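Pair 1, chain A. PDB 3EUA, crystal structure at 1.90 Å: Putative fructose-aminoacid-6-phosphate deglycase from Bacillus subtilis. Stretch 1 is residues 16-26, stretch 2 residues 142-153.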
# COMPACT_ATOMS: atom_id res chain seq x y z
N PHE A 16 13.80 -25.62 7.78
CA PHE A 16 13.58 -24.31 8.42
C PHE A 16 12.56 -24.41 9.57
O PHE A 16 12.80 -23.92 10.68
CB PHE A 16 13.15 -23.29 7.37
CG PHE A 16 12.52 -22.05 7.93
CD1 PHE A 16 13.29 -21.02 8.42
CD2 PHE A 16 11.13 -21.90 7.91
CE1 PHE A 16 12.69 -19.86 8.91
CE2 PHE A 16 10.53 -20.75 8.39
CZ PHE A 16 11.30 -19.73 8.90
N LEU A 17 11.42 -25.07 9.32
CA LEU A 17 10.40 -25.21 10.35
C LEU A 17 10.88 -26.03 11.56
O LEU A 17 10.53 -25.74 12.71
CB LEU A 17 9.11 -25.80 9.79
CG LEU A 17 8.38 -24.94 8.73
CD1 LEU A 17 7.22 -25.73 8.12
CD2 LEU A 17 7.91 -23.61 9.32
N GLN A 18 11.70 -27.05 11.30
CA GLN A 18 12.28 -27.84 12.38
C GLN A 18 13.13 -26.93 13.26
O GLN A 18 13.02 -26.96 14.48
CB GLN A 18 13.16 -28.98 11.84
CG GLN A 18 12.42 -30.12 11.15
CD GLN A 18 13.37 -31.16 10.47
OE1 GLN A 18 14.49 -31.40 10.93
NE2 GLN A 18 12.89 -31.80 9.39
N ASP A 19 13.98 -26.13 12.63
CA ASP A 19 14.86 -25.22 13.37
C ASP A 19 14.10 -24.08 14.04
O ASP A 19 14.53 -23.53 15.06
CB ASP A 19 15.92 -24.61 12.46
CG ASP A 19 16.92 -25.64 11.93
OD1 ASP A 19 16.93 -26.82 12.38
OD2 ASP A 19 17.71 -25.25 11.05
N LEU A 20 12.96 -23.70 13.48
CA LEU A 20 12.15 -22.61 14.01
C LEU A 20 11.55 -22.95 15.39
O LEU A 20 11.34 -22.05 16.21
CB LEU A 20 11.04 -22.30 12.99
CG LEU A 20 10.05 -21.18 13.29
CD1 LEU A 20 10.77 -19.82 13.44
CD2 LEU A 20 9.01 -21.15 12.21
N LYS A 21 11.30 -24.23 15.64
CA LYS A 21 10.69 -24.67 16.88
C LYS A 21 11.46 -24.18 18.09
O LYS A 21 12.68 -24.35 18.17
CB LYS A 21 10.61 -26.20 16.93
CG LYS A 21 10.01 -26.72 18.20
N GLY A 22 10.74 -23.55 19.02
CA GLY A 22 11.33 -23.04 20.25
C GLY A 22 11.94 -21.65 20.15
O GLY A 22 12.36 -21.09 21.16
N LYS A 23 12.01 -21.09 18.95
CA LYS A 23 12.58 -19.77 18.79
C LYS A 23 11.56 -18.72 19.15
O LYS A 23 10.35 -18.95 19.12
CB LYS A 23 13.08 -19.53 17.35
CG LYS A 23 14.34 -20.29 16.97
CD LYS A 23 14.71 -19.94 15.54
CE LYS A 23 15.99 -20.62 15.06
NZ LYS A 23 16.04 -20.65 13.55
N THR A 24 12.06 -17.56 19.54
CA THR A 24 11.16 -16.49 19.92
C THR A 24 11.18 -15.48 18.81
O THR A 24 12.17 -14.81 18.59
CB THR A 24 11.58 -15.83 21.21
OG1 THR A 24 12.77 -15.07 20.97
CG2 THR A 24 11.81 -16.91 22.31
N ILE A 25 10.06 -15.37 18.12
CA ILE A 25 9.89 -14.45 17.01
C ILE A 25 8.68 -13.61 17.33
O ILE A 25 7.61 -14.15 17.61
CB ILE A 25 9.58 -15.17 15.67
CG1 ILE A 25 10.69 -16.13 15.23
CG2 ILE A 25 9.35 -14.15 14.59
CD1 ILE A 25 12.09 -15.49 15.10
N ASP A 26 8.81 -12.29 17.28
CA ASP A 26 7.66 -11.43 17.55
C ASP A 26 7.28 -10.55 16.36
O ASP A 26 6.32 -9.77 16.47
CB ASP A 26 7.90 -10.56 18.80
CG ASP A 26 9.03 -9.54 18.65
OD1 ASP A 26 9.51 -9.24 17.56
OD2 ASP A 26 9.44 -9.00 19.70
N TYR A 142 3.30 -19.91 1.09
CA TYR A 142 2.31 -20.38 2.05
C TYR A 142 2.81 -21.57 2.91
O TYR A 142 2.43 -21.69 4.07
CB TYR A 142 0.96 -20.72 1.39
CG TYR A 142 -0.01 -19.57 1.19
CD1 TYR A 142 0.15 -18.33 1.86
CD2 TYR A 142 -1.23 -19.79 0.55
CE1 TYR A 142 -0.80 -17.31 1.73
CE2 TYR A 142 -2.20 -18.77 0.43
CZ TYR A 142 -1.97 -17.54 1.00
OH TYR A 142 -2.90 -16.56 0.90
N GLN A 143 3.63 -22.45 2.36
CA GLN A 143 4.21 -23.51 3.20
C GLN A 143 4.97 -22.87 4.37
O GLN A 143 4.83 -23.28 5.55
CB GLN A 143 5.15 -24.39 2.37
CG GLN A 143 4.52 -25.20 1.24
CD GLN A 143 5.56 -25.94 0.40
OE1 GLN A 143 6.55 -26.42 0.94
NE2 GLN A 143 5.32 -26.05 -0.90
N ILE A 144 5.76 -21.85 4.05
CA ILE A 144 6.53 -21.11 5.06
C ILE A 144 5.61 -20.38 6.05
O ILE A 144 5.79 -20.47 7.28
CB ILE A 144 7.45 -20.05 4.40
CG1 ILE A 144 8.47 -20.73 3.46
CG2 ILE A 144 8.17 -19.24 5.48
CD1 ILE A 144 9.38 -19.79 2.60
N VAL A 145 4.65 -19.64 5.51
CA VAL A 145 3.74 -18.82 6.32
C VAL A 145 2.85 -19.65 7.25
O VAL A 145 2.86 -19.43 8.46
CB VAL A 145 2.90 -17.88 5.41
CG1 VAL A 145 1.74 -17.22 6.13
CG2 VAL A 145 3.84 -16.85 4.81
N PHE A 146 2.13 -20.62 6.71
CA PHE A 146 1.27 -21.47 7.57
C PHE A 146 2.09 -22.35 8.48
O PHE A 146 1.67 -22.66 9.60
CB PHE A 146 0.29 -22.31 6.76
CG PHE A 146 -0.87 -21.50 6.21
CD1 PHE A 146 -2.01 -21.28 6.97
CD2 PHE A 146 -0.80 -20.94 4.95
CE1 PHE A 146 -3.05 -20.51 6.46
CE2 PHE A 146 -1.83 -20.19 4.45
CZ PHE A 146 -2.96 -19.97 5.21
N GLY A 147 3.26 -22.76 8.00
CA GLY A 147 4.18 -23.56 8.80
C GLY A 147 4.66 -22.77 10.00
O GLY A 147 4.72 -23.31 11.08
N THR A 148 5.05 -21.51 9.78
CA THR A 148 5.55 -20.61 10.83
C THR A 148 4.49 -20.41 11.91
O THR A 148 4.78 -20.52 13.10
CB THR A 148 6.03 -19.28 10.20
OG1 THR A 148 7.17 -19.56 9.36
CG2 THR A 148 6.40 -18.25 11.27
N LEU A 149 3.25 -20.18 11.48
CA LEU A 149 2.13 -20.01 12.41
C LEU A 149 1.85 -21.32 13.17
O LEU A 149 1.49 -21.28 14.34
CB LEU A 149 0.87 -19.55 11.67
CG LEU A 149 0.84 -18.11 11.17
CD1 LEU A 149 -0.36 -17.83 10.22
CD2 LEU A 149 0.84 -17.16 12.34
N GLN A 150 1.98 -22.47 12.52
CA GLN A 150 1.76 -23.74 13.21
C GLN A 150 2.87 -23.98 14.26
O GLN A 150 2.58 -24.30 15.44
CB GLN A 150 1.65 -24.88 12.21
CG GLN A 150 1.15 -26.23 12.80
CD GLN A 150 2.17 -26.93 13.64
OE1 GLN A 150 3.36 -26.94 13.32
NE2 GLN A 150 1.71 -27.57 14.70
N VAL A 151 4.13 -23.79 13.86
CA VAL A 151 5.28 -24.01 14.76
C VAL A 151 5.33 -23.03 15.95
O VAL A 151 5.54 -23.46 17.09
CB VAL A 151 6.63 -23.97 13.98
CG1 VAL A 151 7.84 -23.90 14.94
CG2 VAL A 151 6.75 -25.18 13.02
N LEU A 152 5.10 -21.76 15.69
CA LEU A 152 5.20 -20.74 16.74
C LEU A 152 3.95 -20.50 17.56
O LEU A 152 4.04 -20.14 18.72
CB LEU A 152 5.69 -19.42 16.12
CG LEU A 152 7.10 -19.45 15.49
CD1 LEU A 152 7.42 -18.15 14.82
CD2 LEU A 152 8.18 -19.81 16.55
N GLU A 153 2.78 -20.68 16.96
CA GLU A 153 1.52 -20.42 17.67
C GLU A 153 0.54 -21.57 17.72
O GLU A 153 -0.56 -21.39 18.22
CB GLU A 153 0.81 -19.23 17.01
CG GLU A 153 1.51 -17.93 17.13
CD GLU A 153 0.70 -16.81 16.50
OE1 GLU A 153 -0.45 -17.06 16.05
OE2 GLU A 153 1.22 -15.69 16.45
O HOH W 1 7.84 -23.32 18.88

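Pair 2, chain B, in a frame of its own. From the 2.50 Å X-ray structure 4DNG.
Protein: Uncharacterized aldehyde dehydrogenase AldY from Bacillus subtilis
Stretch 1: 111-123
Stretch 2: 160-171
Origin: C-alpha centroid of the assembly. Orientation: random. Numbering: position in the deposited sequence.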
# COMPACT_ATOMS: atom_id res chain seq x y z
N ILE B 111 -4.49 20.01 12.09
CA ILE B 111 -5.02 18.89 11.30
C ILE B 111 -6.49 19.07 10.89
O ILE B 111 -6.86 18.82 9.74
CB ILE B 111 -4.81 17.56 12.03
CG1 ILE B 111 -3.34 17.19 12.05
CG2 ILE B 111 -5.61 16.44 11.39
CD1 ILE B 111 -2.95 16.27 13.19
N LEU B 112 -7.34 19.53 11.82
CA LEU B 112 -8.73 19.80 11.46
C LEU B 112 -8.87 20.96 10.46
O LEU B 112 -9.69 20.89 9.55
CB LEU B 112 -9.61 20.02 12.70
CG LEU B 112 -10.11 18.77 13.41
CD1 LEU B 112 -10.65 19.12 14.79
CD2 LEU B 112 -11.18 18.06 12.58
N ASP B 113 -8.07 22.00 10.64
CA ASP B 113 -8.03 23.12 9.69
C ASP B 113 -7.66 22.63 8.29
O ASP B 113 -8.18 23.10 7.30
CB ASP B 113 -7.02 24.18 10.15
CG ASP B 113 -7.50 25.00 11.35
OD1 ASP B 113 -8.71 24.97 11.67
OD2 ASP B 113 -6.65 25.69 11.99
N GLU B 114 -6.75 21.65 8.23
CA GLU B 114 -6.22 21.17 6.96
C GLU B 114 -7.27 20.33 6.25
O GLU B 114 -7.49 20.51 5.05
CB GLU B 114 -4.90 20.44 7.16
CG GLU B 114 -4.20 19.98 5.88
CD GLU B 114 -3.75 21.11 4.96
OE1 GLU B 114 -3.33 22.19 5.46
OE2 GLU B 114 -3.79 20.92 3.73
N ALA B 115 -7.96 19.48 7.01
CA ALA B 115 -9.05 18.65 6.47
C ALA B 115 -10.11 19.41 5.68
O ALA B 115 -10.54 18.97 4.61
CB ALA B 115 -9.70 17.85 7.59
N MET B 116 -10.51 20.56 6.20
CA MET B 116 -11.49 21.41 5.53
C MET B 116 -11.09 21.81 4.11
O MET B 116 -11.96 22.04 3.27
CB MET B 116 -11.74 22.66 6.37
CG MET B 116 -12.45 22.39 7.67
SD MET B 116 -12.64 23.92 8.60
CE MET B 116 -12.28 23.38 10.27
N THR B 117 -9.79 21.90 3.84
CA THR B 117 -9.30 22.31 2.53
C THR B 117 -9.49 21.23 1.47
O THR B 117 -9.48 21.52 0.27
CB THR B 117 -7.82 22.72 2.56
OG1 THR B 117 -7.00 21.57 2.80
CG2 THR B 117 -7.56 23.77 3.64
N TYR B 118 -9.66 19.99 1.90
CA TYR B 118 -9.84 18.92 0.92
C TYR B 118 -11.12 18.08 1.05
O TYR B 118 -11.32 17.13 0.29
CB TYR B 118 -8.59 18.05 0.82
CG TYR B 118 -8.09 17.49 2.12
CD1 TYR B 118 -8.87 16.62 2.87
CD2 TYR B 118 -6.82 17.81 2.59
CE1 TYR B 118 -8.40 16.08 4.05
CE2 TYR B 118 -6.34 17.29 3.78
CZ TYR B 118 -7.14 16.42 4.51
OH TYR B 118 -6.70 15.89 5.69
N THR B 119 -11.98 18.45 1.99
CA THR B 119 -13.32 17.87 2.07
C THR B 119 -14.00 17.97 0.71
O THR B 119 -14.84 17.14 0.36
CB THR B 119 -14.19 18.60 3.10
OG1 THR B 119 -13.37 19.35 4.00
CG2 THR B 119 -15.03 17.62 3.87
N GLY B 120 -13.56 18.93 -0.07
CA GLY B 120 -14.10 19.17 -1.38
C GLY B 120 -13.70 18.16 -2.42
O GLY B 120 -14.23 18.16 -3.50
N GLU B 121 -12.76 17.31 -2.09
CA GLU B 121 -12.14 16.46 -3.09
C GLU B 121 -12.95 15.33 -3.70
O GLU B 121 -12.50 14.72 -4.64
CB GLU B 121 -10.84 15.91 -2.55
CG GLU B 121 -9.76 16.95 -2.41
CD GLU B 121 -9.35 17.52 -3.74
OE1 GLU B 121 -10.22 17.66 -4.60
OE2 GLU B 121 -8.16 17.82 -3.92
N LEU B 122 -14.13 15.04 -3.17
CA LEU B 122 -14.90 13.89 -3.63
C LEU B 122 -15.72 14.10 -4.91
O LEU B 122 -16.94 14.04 -4.86
CB LEU B 122 -15.93 13.53 -2.56
CG LEU B 122 -15.54 13.03 -1.18
CD1 LEU B 122 -16.79 12.83 -0.35
CD2 LEU B 122 -14.79 11.73 -1.27
N GLY B 123 -15.07 14.28 -6.06
CA GLY B 123 -15.77 14.51 -7.31
C GLY B 123 -15.04 14.07 -8.56
O GLY B 123 -13.83 13.99 -8.58
N SER B 160 -4.21 10.16 16.77
CA SER B 160 -5.59 9.80 16.56
C SER B 160 -6.24 10.73 15.51
O SER B 160 -6.79 10.26 14.50
CB SER B 160 -6.36 9.85 17.89
OG SER B 160 -5.86 8.88 18.81
N MET B 161 -6.16 12.04 15.72
CA MET B 161 -6.84 12.96 14.82
C MET B 161 -6.19 12.94 13.43
O MET B 161 -6.83 13.22 12.41
CB MET B 161 -6.82 14.36 15.41
CG MET B 161 -7.56 15.41 14.61
SD MET B 161 -9.28 15.01 14.77
CE MET B 161 -9.61 15.66 16.41
N ARG B 162 -4.92 12.54 13.37
CA ARG B 162 -4.24 12.41 12.08
C ARG B 162 -4.93 11.36 11.21
O ARG B 162 -4.77 11.37 10.00
CB ARG B 162 -2.76 12.11 12.23
CG ARG B 162 -1.94 12.40 10.99
CD ARG B 162 -0.59 11.71 11.06
NE ARG B 162 -0.73 10.26 11.14
CZ ARG B 162 0.22 9.44 11.58
NH1 ARG B 162 0.01 8.13 11.63
NH2 ARG B 162 1.38 9.94 11.98
N SER B 163 -5.73 10.49 11.82
CA SER B 163 -6.49 9.53 11.03
C SER B 163 -7.98 9.81 11.04
O SER B 163 -8.68 9.58 10.05
CB SER B 163 -6.23 8.10 11.47
OG SER B 163 -4.85 7.83 11.36
N ILE B 164 -8.47 10.26 12.18
CA ILE B 164 -9.89 10.53 12.30
C ILE B 164 -10.34 11.63 11.31
O ILE B 164 -11.30 11.43 10.54
CB ILE B 164 -10.26 10.86 13.76
CG1 ILE B 164 -10.14 9.59 14.61
CG2 ILE B 164 -11.63 11.50 13.83
CD1 ILE B 164 -10.08 9.82 16.11
N ALA B 165 -9.62 12.74 11.26
CA ALA B 165 -10.15 13.91 10.52
C ALA B 165 -10.17 13.75 8.98
O ALA B 165 -11.18 14.05 8.35
CB ALA B 165 -9.45 15.19 10.97
N PRO B 166 -9.07 13.29 8.37
CA PRO B 166 -9.17 12.96 6.93
C PRO B 166 -10.22 11.88 6.62
O PRO B 166 -10.98 12.01 5.66
CB PRO B 166 -7.78 12.45 6.58
CG PRO B 166 -7.02 12.35 7.87
CD PRO B 166 -7.67 13.29 8.83
N ALA B 167 -10.28 10.84 7.44
CA ALA B 167 -11.27 9.79 7.26
C ALA B 167 -12.67 10.38 7.13
O ALA B 167 -13.37 10.15 6.14
CB ALA B 167 -11.22 8.82 8.42
N ILE B 168 -13.07 11.13 8.15
CA ILE B 168 -14.39 11.73 8.17
C ILE B 168 -14.57 12.78 7.06
O ILE B 168 -15.63 12.86 6.44
CB ILE B 168 -14.70 12.29 9.57
CG1 ILE B 168 -14.97 11.12 10.53
CG2 ILE B 168 -15.87 13.28 9.52
CD1 ILE B 168 -14.83 11.48 11.99
N ALA B 169 -13.53 13.56 6.79
CA ALA B 169 -13.58 14.56 5.72
C ALA B 169 -13.94 13.95 4.38
O ALA B 169 -14.63 14.57 3.57
CB ALA B 169 -12.24 15.26 5.61
N LEU B 170 -13.47 12.72 4.15
CA LEU B 170 -13.57 12.11 2.83
C LEU B 170 -14.63 11.01 2.79
O LEU B 170 -14.56 10.06 2.00
CB LEU B 170 -12.19 11.62 2.38
CG LEU B 170 -11.18 12.78 2.22
CD1 LEU B 170 -9.75 12.30 2.27
CD2 LEU B 170 -11.45 13.55 0.93
N GLY B 171 -15.61 11.15 3.68
CA GLY B 171 -16.81 10.32 3.64
C GLY B 171 -16.66 8.93 4.19
O GLY B 171 -17.50 8.07 3.93

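The sharpest difference lies at the matched positions A:Leu17 and B:Ala115: pair 1 sets a leucine over a glycine, pair 2 an alanine over an alanine. The facing residues, A:Gly147 and B:Ala165, match as well, with CA atoms 0.2 Å apart after superposition. In pair 1, A:Leu17 is a knob in a hole formed by A:Gly147, A:Val151, A:Thr148 and A:Ile144, and its CD2 lies 3.4 Å from A:Gly147 C. The hole exists because glycine leaves the floor bare: an ideal CB there would fall 2.5 Å from A:Leu17 CD1. In pair 2 small side chains meet, B:Ala115 CB lying 4.3 Å from B:Ala165 CB and 4.1 Å from B:Ala169 CB.

The frame around these choices is common. Both helix pairs run nearly parallel, crossing at -23°, with axes 9.7 Å apart at closest approach in pair 1 and 9.1 Å in pair 2; the central backbone superposes to 0.8 Å. Neither contact has a direct hydrogen bond between its stretches among the modelled atoms, so shape carries the packing.

One turn on, A:Val151 matches B:Ala169. The valine reaches the backbone of the facing stretch, its CG1 3.5 Å from A:Lys21 CA. Where the smaller alanine stands, the backbones come nearer: the CA atoms of B:Thr119 and B:Ala169 are 4.9 Å apart, against 5.8 Å for A:Lys21 and A:Val151. B:Thr119 CG2 lies just 3.1 Å from B:Ala169 O, while its OG1 turns back to donate to B:Ala115 O at 2.9 Å.

A:Leu20 and B:Tyr118 also match. A:Leu20 places CD2 3.7 Å from A:Thr148 OG1 and CG 3.9 Å from A:Val151 CG1. The tyrosine, with chi1 in p rather than t, brings OH to 3.7 Å from B:Pro166 CB and CE1 to 4.2 Å from B:Ala169 CB. A:Thr148 and B:Pro166 match too; the threonine OG1 is occupied within its own helix, donating to A:Ile144 O at 2.7 Å.

The closest match of side chains is a leucine: A:Leu152 and B:Leu170 share the m,t rotamer, and their side-chain centres fall 0.4 Å apart. A:Leu152 CD2 lies 3.5 Å from A:Lys23 O, and B:Leu170 CD2 3.6 Å from B:Tyr118 O. Pair 1 adds a water bridge, accepting from A:Gly22 N and donating to A:Val151 O, both at 2.9 Å. Here the leucine knob lies over a glycine whose CB would clash with it, while the alanines of pair 2 accompany a slightly closer approach of the axes.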